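PDB 4O5O: 3-hydroxyacyl-CoA dehydrogenase from Brucella suis, which probably catalyses the nicotinamide-dependent oxidation of 3-hydroxyacyl-CoA thioesters to 3-ketoacyl-CoA. Local coordinates for residues 117-120 against 121-125. Residues are numbered along the deposited sequence; the frame is centred on the assembly and turned at random.
Sequences RTIS and INLIG
Arg-117 O and Thr-118 O accept the amides of Ile-121 and Asn-122 in ordinary i to i+4 helical bonds, that of Ile-121 N to Arg-117 O being nearly straight (169° at the hydrogen). The pattern then changes. Ile-119 O takes two donors, the i+4 amide Leu-123 N at 2.9 Å and the i+5 amide Ile-124 N at 3.0 Å; the second lies in the carbonyl plane, the first is tilted from it. Ser-120 O follows with another i+5 bond, from Gly-125 N at 2.8 Å, and the two i+5 bonds mark a pi-type turn, a pi-bulge. Gly-125, with no side chain, fits the tight space beside Ile-121 O.

This bulge lies within helix 112-137 of a Rossmann-type fold, and short-chain dehydrogenases have a kink at the corresponding asparagine of their active-site tetrad. Asn-122 is probably that asparagine of the Asn-Ser-Tyr-Lys set, touching Tyr-169 and Lys-173, which are spaced as in the family's YxxxK motif. Its CG sits beside the backbone N (chi1 -70°), which lays the amide alongside Thr-118, ND2 3.7 Å from Thr-118 CG2. The amide's two ends are used by Val-97 N at OD1 and Ser-172 OG at ND2, fixing its rotation. Thr-118, buried, turns its hydroxyl back to Thr-114 O and leaves its methyl for this packing.

On the exposed flank, Arg-117, with CG anti to the backbone N (chi1 -180°) and the chain extended from CG to NE, runs beside Ile-121, whose CD1 lies over the centre of one guanidinium face, 3.6 Å from CZ; such a face, poor in hydrogen-bonding capacity, can rest on a methyl. Branched Ile-119, in the conformer given, makes a loose apolar contact through CG2 with Ile-124 CD1, and both isoleucines, with Leu-123, pack against the second subunit, where Ile-119 meets its own counterpart.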
loop_
_atom_site.group_PDB
_atom_site.type_symbol
_atom_site.label_atom_id
_atom_site.label_comp_id
_atom_site.label_asym_id
_atom_site.label_seq_id
_atom_site.Cartn_x
_atom_site.Cartn_y
_atom_site.Cartn_z
ATOM N N ARG B 117 8.049 -9.548 -23.740
ATOM C CA ARG B 117 8.161 -10.960 -23.371
ATOM C C ARG B 117 7.925 -11.195 -21.886
ATOM O O ARG B 117 7.251 -12.139 -21.498
ATOM C CB ARG B 117 9.524 -11.526 -23.792
ATOM C CG ARG B 117 9.722 -12.999 -23.455
ATOM C CD ARG B 117 11.047 -13.569 -23.973
ATOM N NE ARG B 117 11.259 -14.966 -23.562
ATOM C CZ ARG B 117 11.856 -15.361 -22.430
ATOM N NH1 ARG B 117 12.334 -14.482 -21.535
ATOM N NH2 ARG B 117 11.976 -16.666 -22.187
ATOM N N THR B 118 8.519 -10.368 -21.044
ATOM C CA THR B 118 8.337 -10.508 -19.605
ATOM C C THR B 118 6.875 -10.338 -19.216
ATOM O O THR B 118 6.328 -11.105 -18.411
ATOM C CB THR B 118 9.227 -9.487 -18.906
ATOM O OG1 THR B 118 10.582 -9.794 -19.223
ATOM C CG2 THR B 118 9.077 -9.480 -17.398
ATOM N N ILE B 119 6.227 -9.327 -19.786
ATOM C CA ILE B 119 4.785 -9.110 -19.593
ATOM C C ILE B 119 3.994 -10.320 -20.080
ATOM O O ILE B 119 3.049 -10.785 -19.431
ATOM C CB ILE B 119 4.297 -7.857 -20.370
ATOM C CG1 ILE B 119 4.905 -6.583 -19.792
ATOM C CG2 ILE B 119 2.776 -7.748 -20.376
ATOM C CD1 ILE B 119 4.647 -6.433 -18.308
ATOM N N SER B 120 4.362 -10.816 -21.250
ATOM C CA SER B 120 3.654 -11.946 -21.844
ATOM C C SER B 120 3.687 -13.194 -20.956
ATOM O O SER B 120 2.629 -13.791 -20.668
ATOM C CB SER B 120 4.230 -12.277 -23.240
ATOM O OG SER B 120 3.615 -13.434 -23.766
ATOM N N ILE B 121 4.870 -13.587 -20.509
ATOM C CA ILE B 121 4.974 -14.786 -19.705
ATOM C C ILE B 121 4.350 -14.586 -18.321
ATOM O O ILE B 121 3.557 -15.388 -17.845
ATOM C CB ILE B 121 6.440 -15.228 -19.564
ATOM C CG1 ILE B 121 7.025 -15.645 -20.929
ATOM C CG2 ILE B 121 6.546 -16.375 -18.559
ATOM C CD1 ILE B 121 8.531 -15.710 -20.972
ATOM N N ASN B 122 4.719 -13.491 -17.665
ATOM C CA ASN B 122 4.429 -13.342 -16.244
ATOM C C ASN B 122 2.986 -12.904 -15.968
ATOM O O ASN B 122 2.377 -13.352 -14.979
ATOM C CB ASN B 122 5.329 -12.285 -15.638
ATOM C CG ASN B 122 6.764 -12.709 -15.537
ATOM O OD1 ASN B 122 7.120 -13.810 -15.936
ATOM N ND2 ASN B 122 7.597 -11.854 -14.966
ATOM N N LEU B 123 2.455 -12.032 -16.830
ATOM C CA LEU B 123 1.163 -11.399 -16.633
ATOM C C LEU B 123 0.096 -11.988 -17.559
ATOM O O LEU B 123 -0.914 -12.514 -17.093
ATOM C CB LEU B 123 1.277 -9.886 -16.769
ATOM C CG LEU B 123 -0.036 -9.109 -16.619
ATOM C CD1 LEU B 123 -0.761 -9.457 -15.322
ATOM C CD2 LEU B 123 0.256 -7.625 -16.706
ATOM N N ILE B 124 0.331 -11.948 -18.868
ATOM C CA ILE B 124 -0.616 -12.543 -19.792
ATOM C C ILE B 124 -0.759 -14.037 -19.554
ATOM O O ILE B 124 -1.888 -14.554 -19.542
ATOM C CB ILE B 124 -0.313 -12.197 -21.255
ATOM C CG1 ILE B 124 -0.402 -10.662 -21.418
ATOM C CG2 ILE B 124 -1.295 -12.902 -22.201
ATOM C CD1 ILE B 124 0.087 -10.128 -22.740
ATOM N N GLY B 125 0.343 -14.737 -19.315
ATOM C CA GLY B 125 0.266 -16.187 -19.052
ATOM C C GLY B 125 -0.529 -16.521 -17.804
ATOM O O GLY B 125 -1.294 -17.483 -17.772
#